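Local coordinates for GH18 chiitnase (PDB 6K7Z), which probably hydrolyses chitin as a family 18 endochitinase, cutting the beta-1,4 links between N-acetylglucosamine units inside the chain, at residues V25-F30 and G111-Y116; E91-L96 and L134-Q139; E140-L145 and E180-N185. All coordinates share one frame; numbering follows the deposited sequence.

The three contacts run from the heart of a (beta/alpha)8 barrel to its outer layer. Contact 1 spans the barrel interior at the strand carrying the family 18 signature, and so lies closest to the presumed active site. Contacts 2 and 3 both use helix 130-144 on the outside, and their centres are about 11 Å apart. Contact 1 lies about 17 Å, centre to centre, from contact 2 and about 12 Å from contact 3. Ile114 CD1 of contact 1, on the outer side of the wall, packs against Leu137 CD2 of contact 2 at 4.0 Å. Asn185 ND2 of contact 3 lies 2.9 Å from Asp113 OD1 of contact 1.

Contact 1: residues V25-F30 and G111-Y116; sequences VVNLAF and GVDIDY
Asp113 lays its carboxylate over the side-chain amide of Asn27, the two planes only 6° apart. The pair stacks without a hydrogen bond: Asn27 ND2 lies 3.8 Å from Asp113 CG, the amide presenting its face rather than an N-H. Asp113 has CG trans to its own backbone nitrogen (chi1 177°), a rotation that sets the carboxylate over the Asn27 amide; OD1 is hydrogen-bonded to Ser153 and weakly to Asn185, OD2 to Tyr7 and Ser75. These bonds, one of them weak, probably fix the carboxylate's rotation and keep it flat against Asn27. Ile114 points the other way, out of the barrel and onto helix 130-144. The alternation belongs to the fourth strand of the TIM barrel, where GVDIDY forms most of the family 18 signature DGxDxDxE; strand 71-77 runs between this strand and 25-33, so the two meet across the barrel interior. By that signature Glu117 would be the catalytic acid, and OD1 of Asp115 lies near it. Asp115 sends its other oxygen, OD2, to the edge of the Phe30 ring, 3.3 Å from CE1 and near the ring plane, where the C-H rim suits an oxygen; ring and carboxylate planes are turned 48° apart. A cis peptide links Ala29 to Phe30, and the methyl CB of Ala29 sits 3.3 Å above the centre of one ring face.

Contact 2: residues E91-L96 and L134-Q139; sequences EDTAKL and LISLTQ
Thr93 and Ser136 meet hydroxyl to hydroxyl, Thr93 OG1 standing 2.5 Å from Ser136 OG in a short hydrogen bond that either could donate. The threonine hydroxyl is set between its own backbone nitrogen and carbonyl carbon (chi1 62°), while the serine oxygen extends trans to its backbone nitrogen (chi1 175°), and these two rotations bring the oxygens together. The threonine methyl lies alongside, Thr93 CG2 being 3.7 Å from Ser136 OG. The backbones are close here, with the CA atoms of Thr93 and Leu137 5.4 Å apart, a close approach made at the small Thr93 and Ser136. Deeper in, the apolar half of the contact is a meeting of methyl groups: Leu96 CD2 touches Leu137 CD1 at 3.8 Å, the two leucines crossing at a slant.

One shell out, Asp92 holds the start of the helix that carries Thr93. It is the N-cap residue, and its OD1 accepts from Lys95 N over 3.1 Å, the donor coming from above the carboxylate plane (55° out of it). On the facing helix, Thr138 OG1 turns back to Leu134 O at 2.9 Å; that carbonyl also takes Thr138 N, the two donors arriving from opposite faces of its plane. His154 shares the same threonine hydroxyl.

Helices 93-106 and 130-144 are neighbours in the outer layer of the barrel. Phe133 packs against both Thr93 and Leu96, Glu140 flanks Thr93 on the following turn of helix 130-144, and Leu137 reaches inward to Ile114 of strand 111-115, the strand that connects the two helices.

Contact 3: residues E140-L145 and E180-N185; sequences ELRKRL and EIDWLN
Arg142 takes the backbone carbonyl of Glu180 side-on, NE at 3.0 Å and NH2 at 2.8 Å both donating to the one oxygen, Glu180 O. The oxygen lies near the guanidinium plane, but NH2 stands above the carbonyl plane (39° out of it). The chain is bent at chi2 and chi3, which swings the guanidinium from the helix towards residues 180-182. The third nitrogen, NH1, turns back to Leu145 O at 2.8 Å and also serves Tyr150 O.

The salt bridge across the contact joins Arg142 NH2 to Asp182 OD2 at 2.7 Å, the two planes nearly perpendicular (86°); OD2 also accepts from Ile152 N. A lysine in place of Arg142 would probably leave some of these carbonyls, or the Asp182 carboxylate, without a partner, since one ammonium could not span all three sides. Away from the interface, Glu140 OE1 receives both Lys143 NZ and Arg144 NH1, a salt-bridge network of its own within the helix.

By plain van der Waals contact, the Glu180 chain slides past Arg142 in the opposite sense, its OE1 3.7 Å from Arg142 CB.

The bonds tie the C-terminal end of helix 130-144 to the lead-in of strand 183-187, on the side of the (beta/alpha)8 barrel opposite the catalytic ends of its strands.

Contact 1: residues V25-F30 and G111-Y116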
# COMPACT_ATOMS: atom_id res chain seq x y z
N VAL A 25 -1.80 -3.56 10.41
CA VAL A 25 -2.58 -2.79 9.45
C VAL A 25 -3.15 -3.74 8.41
O VAL A 25 -2.43 -4.60 7.88
CB VAL A 25 -1.73 -1.72 8.75
CG1 VAL A 25 -2.59 -0.89 7.80
CG2 VAL A 25 -1.03 -0.82 9.76
N VAL A 26 -4.42 -3.58 8.09
CA VAL A 26 -5.05 -4.31 7.00
C VAL A 26 -5.55 -3.29 5.99
O VAL A 26 -6.31 -2.38 6.34
CB VAL A 26 -6.20 -5.20 7.50
CG1 VAL A 26 -6.98 -5.74 6.32
CG2 VAL A 26 -5.64 -6.32 8.36
N ASN A 27 -5.10 -3.43 4.74
CA ASN A 27 -5.54 -2.59 3.64
C ASN A 27 -6.65 -3.30 2.89
O ASN A 27 -6.41 -4.34 2.27
CB ASN A 27 -4.40 -2.28 2.66
CG ASN A 27 -3.24 -1.56 3.31
OD1 ASN A 27 -3.41 -0.81 4.26
ND2 ASN A 27 -2.04 -1.77 2.76
N LEU A 28 -7.86 -2.74 2.91
CA LEU A 28 -8.95 -3.32 2.13
C LEU A 28 -8.80 -2.89 0.68
O LEU A 28 -8.73 -1.69 0.38
CB LEU A 28 -10.31 -2.90 2.70
CG LEU A 28 -10.45 -3.10 4.20
CD1 LEU A 28 -11.76 -2.51 4.70
CD2 LEU A 28 -10.35 -4.59 4.55
N ALA A 29 -8.75 -3.86 -0.23
CA ALA A 29 -8.54 -3.59 -1.65
C ALA A 29 -9.74 -4.04 -2.50
O ALA A 29 -10.11 -5.21 -2.44
CB ALA A 29 -7.27 -4.33 -2.12
N PHE A 30 -10.34 -3.18 -3.32
CA PHE A 30 -9.94 -1.81 -3.60
C PHE A 30 -11.15 -0.88 -3.71
O PHE A 30 -12.29 -1.31 -3.91
CB PHE A 30 -9.19 -1.69 -4.94
CG PHE A 30 -7.83 -2.31 -4.94
CD1 PHE A 30 -6.76 -1.68 -4.34
CD2 PHE A 30 -7.60 -3.51 -5.60
CE1 PHE A 30 -5.48 -2.25 -4.36
CE2 PHE A 30 -6.34 -4.09 -5.63
CZ PHE A 30 -5.28 -3.46 -5.01
N GLY A 111 -7.99 5.31 7.64
CA GLY A 111 -7.24 6.07 6.66
C GLY A 111 -7.23 5.39 5.31
O GLY A 111 -8.09 4.57 5.00
N VAL A 112 -6.26 5.78 4.49
CA VAL A 112 -6.22 5.43 3.07
C VAL A 112 -4.83 4.94 2.72
O VAL A 112 -3.83 5.51 3.15
CB VAL A 112 -6.58 6.62 2.16
CG1 VAL A 112 -6.55 6.20 0.69
CG2 VAL A 112 -7.93 7.18 2.50
N ASP A 113 -4.79 3.90 1.90
CA ASP A 113 -3.58 3.46 1.22
C ASP A 113 -3.73 3.84 -0.25
O ASP A 113 -4.72 3.50 -0.88
CB ASP A 113 -3.41 1.95 1.37
CG ASP A 113 -2.21 1.41 0.62
OD1 ASP A 113 -1.05 1.74 0.98
OD2 ASP A 113 -2.42 0.61 -0.33
N ILE A 114 -2.75 4.57 -0.78
CA ILE A 114 -2.80 5.04 -2.16
C ILE A 114 -1.96 4.07 -2.97
O ILE A 114 -0.74 4.16 -3.00
CB ILE A 114 -2.32 6.48 -2.29
CG1 ILE A 114 -3.29 7.41 -1.55
CG2 ILE A 114 -2.17 6.87 -3.76
CD1 ILE A 114 -2.73 8.78 -1.31
N ASP A 115 -2.63 3.10 -3.59
CA ASP A 115 -1.93 2.07 -4.36
C ASP A 115 -1.90 2.51 -5.82
O ASP A 115 -2.67 2.06 -6.67
CB ASP A 115 -2.62 0.72 -4.18
CG ASP A 115 -1.87 -0.42 -4.84
OD1 ASP A 115 -0.81 -0.19 -5.47
OD2 ASP A 115 -2.32 -1.58 -4.72
N TYR A 116 -0.97 3.42 -6.11
CA TYR A 116 -0.86 4.09 -7.40
C TYR A 116 0.19 3.39 -8.25
O TYR A 116 1.36 3.29 -7.85
CB TYR A 116 -0.49 5.55 -7.17
CG TYR A 116 -0.27 6.37 -8.42
CD1 TYR A 116 -1.32 7.04 -9.01
CD2 TYR A 116 1.00 6.52 -8.97
CE1 TYR A 116 -1.13 7.82 -10.14
CE2 TYR A 116 1.21 7.30 -10.10
CZ TYR A 116 0.14 7.95 -10.68
OH TYR A 116 0.31 8.74 -11.80

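Contact 2: residues E91-L96 and L134-Q139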
# COMPACT_ATOMS: atom_id res chain seq x y z
N GLU A 91 -7.06 16.75 -12.49
CA GLU A 91 -7.57 18.10 -12.70
C GLU A 91 -8.43 18.59 -11.54
O GLU A 91 -8.78 19.78 -11.52
CB GLU A 91 -8.36 18.16 -14.01
CG GLU A 91 -7.50 17.76 -15.22
CD GLU A 91 -8.30 17.56 -16.49
OE1 GLU A 91 -9.54 17.43 -16.41
OE2 GLU A 91 -7.67 17.52 -17.57
N ASP A 92 -8.76 17.73 -10.57
CA ASP A 92 -9.48 18.17 -9.38
C ASP A 92 -9.18 17.25 -8.20
O ASP A 92 -10.04 16.47 -7.77
CB ASP A 92 -10.99 18.24 -9.67
CG ASP A 92 -11.75 19.04 -8.62
OD1 ASP A 92 -11.22 19.26 -7.51
OD2 ASP A 92 -12.89 19.46 -8.92
N THR A 93 -7.96 17.34 -7.66
CA THR A 93 -7.58 16.48 -6.54
C THR A 93 -8.37 16.80 -5.28
O THR A 93 -8.54 15.92 -4.43
CB THR A 93 -6.08 16.60 -6.25
OG1 THR A 93 -5.77 17.96 -5.87
CG2 THR A 93 -5.28 16.22 -7.48
N ALA A 94 -8.84 18.04 -5.12
CA ALA A 94 -9.58 18.36 -3.91
C ALA A 94 -10.90 17.60 -3.87
O ALA A 94 -11.32 17.12 -2.81
CB ALA A 94 -9.81 19.86 -3.80
N LYS A 95 -11.54 17.45 -5.02
CA LYS A 95 -12.79 16.70 -5.10
C LYS A 95 -12.54 15.23 -4.82
O LYS A 95 -13.31 14.60 -4.07
CB LYS A 95 -13.42 16.89 -6.48
CG LYS A 95 -14.77 16.22 -6.64
CD LYS A 95 -15.47 16.66 -7.92
CE LYS A 95 -16.92 16.15 -7.95
NZ LYS A 95 -17.62 16.39 -9.25
N LEU A 96 -11.48 14.66 -5.40
CA LEU A 96 -11.10 13.29 -5.10
C LEU A 96 -10.81 13.12 -3.62
O LEU A 96 -11.32 12.19 -2.97
CB LEU A 96 -9.89 12.89 -5.95
CG LEU A 96 -9.31 11.50 -5.69
CD1 LEU A 96 -10.34 10.43 -5.98
CD2 LEU A 96 -8.05 11.27 -6.53
N LEU A 134 0.18 13.05 -7.12
CA LEU A 134 0.34 12.40 -5.82
C LEU A 134 0.67 13.42 -4.74
O LEU A 134 0.20 13.30 -3.60
CB LEU A 134 1.42 11.34 -5.92
CG LEU A 134 1.00 10.20 -6.84
CD1 LEU A 134 2.21 9.32 -7.09
CD2 LEU A 134 -0.12 9.40 -6.20
N ILE A 135 1.47 14.43 -5.07
CA ILE A 135 1.76 15.49 -4.10
C ILE A 135 0.49 16.22 -3.70
O ILE A 135 0.20 16.38 -2.51
CB ILE A 135 2.81 16.45 -4.68
CG1 ILE A 135 4.17 15.76 -4.70
CG2 ILE A 135 2.84 17.78 -3.91
CD1 ILE A 135 5.20 16.45 -5.56
N SER A 136 -0.28 16.67 -4.68
CA SER A 136 -1.52 17.41 -4.37
C SER A 136 -2.54 16.52 -3.67
O SER A 136 -3.18 16.95 -2.70
CB SER A 136 -2.11 17.99 -5.65
OG SER A 136 -3.37 18.61 -5.37
N LEU A 137 -2.73 15.29 -4.16
CA LEU A 137 -3.67 14.39 -3.50
C LEU A 137 -3.27 14.14 -2.05
O LEU A 137 -4.12 14.18 -1.15
CB LEU A 137 -3.77 13.07 -4.26
CG LEU A 137 -4.70 12.04 -3.61
CD1 LEU A 137 -6.13 12.56 -3.54
CD2 LEU A 137 -4.63 10.69 -4.34
N THR A 138 -1.98 13.93 -1.78
CA THR A 138 -1.56 13.70 -0.41
C THR A 138 -1.86 14.91 0.47
O THR A 138 -2.40 14.77 1.57
CB THR A 138 -0.07 13.35 -0.35
OG1 THR A 138 0.15 12.10 -1.01
CG2 THR A 138 0.40 13.23 1.09
N GLN A 139 -1.57 16.12 -0.03
CA GLN A 139 -1.80 17.32 0.76
C GLN A 139 -3.28 17.49 1.07
O GLN A 139 -3.67 17.78 2.21
CB GLN A 139 -1.26 18.55 0.02
CG GLN A 139 0.25 18.66 0.04
CD GLN A 139 0.77 19.76 -0.87
OE1 GLN A 139 0.11 20.16 -1.82
NE2 GLN A 139 1.98 20.25 -0.59

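Contact 3: residues E140-L145 and E180-N185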
# COMPACT_ATOMS: atom_id res chain seq x y z
N GLU A 140 -4.14 17.32 0.06
CA GLU A 140 -5.57 17.53 0.26
C GLU A 140 -6.16 16.46 1.16
O GLU A 140 -7.06 16.73 1.96
CB GLU A 140 -6.28 17.54 -1.09
CG GLU A 140 -5.81 18.64 -2.02
CD GLU A 140 -6.31 20.00 -1.59
OE1 GLU A 140 -7.09 20.07 -0.61
OE2 GLU A 140 -5.93 20.99 -2.24
N LEU A 141 -5.66 15.23 1.04
CA LEU A 141 -6.15 14.15 1.90
C LEU A 141 -5.72 14.38 3.34
O LEU A 141 -6.53 14.20 4.27
CB LEU A 141 -5.62 12.82 1.36
CG LEU A 141 -6.38 11.51 1.51
CD1 LEU A 141 -7.85 11.66 1.23
CD2 LEU A 141 -5.75 10.49 0.56
N ARG A 142 -4.47 14.78 3.55
CA ARG A 142 -3.94 14.98 4.89
C ARG A 142 -4.64 16.13 5.59
O ARG A 142 -4.83 16.09 6.82
CB ARG A 142 -2.43 15.23 4.82
CG ARG A 142 -1.76 15.47 6.17
CD ARG A 142 -2.11 14.35 7.14
NE ARG A 142 -1.23 13.21 6.99
CZ ARG A 142 -1.50 11.99 7.46
NH1 ARG A 142 -2.63 11.76 8.10
NH2 ARG A 142 -0.63 11.01 7.29
N LYS A 143 -5.03 17.15 4.82
CA LYS A 143 -5.85 18.24 5.34
C LYS A 143 -7.14 17.70 5.96
O LYS A 143 -7.53 18.13 7.06
CB LYS A 143 -6.15 19.20 4.19
CG LYS A 143 -7.02 20.39 4.53
CD LYS A 143 -7.44 21.14 3.26
CE LYS A 143 -6.24 21.64 2.48
NZ LYS A 143 -6.65 22.21 1.15
N ARG A 144 -7.78 16.73 5.30
CA ARG A 144 -9.06 16.20 5.74
C ARG A 144 -8.93 15.04 6.72
O ARG A 144 -9.88 14.78 7.47
CB ARG A 144 -9.87 15.76 4.51
CG ARG A 144 -10.12 16.91 3.55
CD ARG A 144 -10.52 16.46 2.15
NE ARG A 144 -11.07 17.57 1.37
CZ ARG A 144 -10.34 18.48 0.73
NH1 ARG A 144 -9.01 18.43 0.76
NH2 ARG A 144 -10.93 19.44 0.04
N LEU A 145 -7.78 14.36 6.74
CA LEU A 145 -7.53 13.19 7.58
C LEU A 145 -6.24 13.44 8.36
O LEU A 145 -5.18 12.90 8.02
CB LEU A 145 -7.41 11.92 6.74
CG LEU A 145 -8.61 11.59 5.86
CD1 LEU A 145 -8.30 10.36 5.00
CD2 LEU A 145 -9.84 11.35 6.73
N GLU A 180 4.16 14.14 5.27
CA GLU A 180 2.73 13.94 5.46
C GLU A 180 2.30 12.50 5.21
O GLU A 180 1.11 12.19 5.37
CB GLU A 180 1.95 14.88 4.54
CG GLU A 180 2.21 16.34 4.86
CD GLU A 180 1.42 17.29 4.00
OE1 GLU A 180 0.48 16.84 3.30
OE2 GLU A 180 1.73 18.50 4.01
N ILE A 181 3.21 11.63 4.81
CA ILE A 181 2.92 10.23 4.51
C ILE A 181 3.38 9.39 5.69
O ILE A 181 4.51 9.57 6.19
CB ILE A 181 3.62 9.79 3.21
CG1 ILE A 181 3.06 10.57 2.02
CG2 ILE A 181 3.56 8.26 3.03
CD1 ILE A 181 3.83 10.34 0.73
N ASP A 182 2.55 8.46 6.13
CA ASP A 182 2.95 7.64 7.27
C ASP A 182 3.98 6.58 6.88
O ASP A 182 4.96 6.39 7.60
CB ASP A 182 1.72 7.00 7.91
CG ASP A 182 0.84 8.04 8.60
OD1 ASP A 182 1.16 8.43 9.74
OD2 ASP A 182 -0.14 8.47 7.99
N TRP A 183 3.78 5.90 5.75
CA TRP A 183 4.79 4.95 5.28
C TRP A 183 4.51 4.58 3.83
O TRP A 183 3.45 4.88 3.28
CB TRP A 183 4.84 3.69 6.15
CG TRP A 183 3.55 2.94 6.23
CD1 TRP A 183 3.05 2.06 5.31
CD2 TRP A 183 2.61 2.98 7.30
NE1 TRP A 183 1.85 1.57 5.74
CE2 TRP A 183 1.55 2.12 6.96
CE3 TRP A 183 2.55 3.66 8.53
CZ2 TRP A 183 0.46 1.91 7.79
CZ3 TRP A 183 1.46 3.46 9.35
CH2 TRP A 183 0.42 2.60 8.98
N LEU A 184 5.49 3.92 3.23
CA LEU A 184 5.42 3.41 1.87
C LEU A 184 5.40 1.89 1.92
O LEU A 184 6.28 1.29 2.54
CB LEU A 184 6.62 3.86 1.05
CG LEU A 184 6.91 5.35 0.93
CD1 LEU A 184 8.18 5.56 0.09
CD2 LEU A 184 5.70 6.08 0.32
N ASN A 185 4.41 1.28 1.26
CA ASN A 185 4.38 -0.18 1.10
C ASN A 185 5.09 -0.49 -0.21
O ASN A 185 4.47 -0.53 -1.27
CB ASN A 185 2.94 -0.69 1.08
CG ASN A 185 2.20 -0.44 2.38
OD1 ASN A 185 2.70 -0.73 3.47
ND2 ASN A 185 0.98 0.10 2.27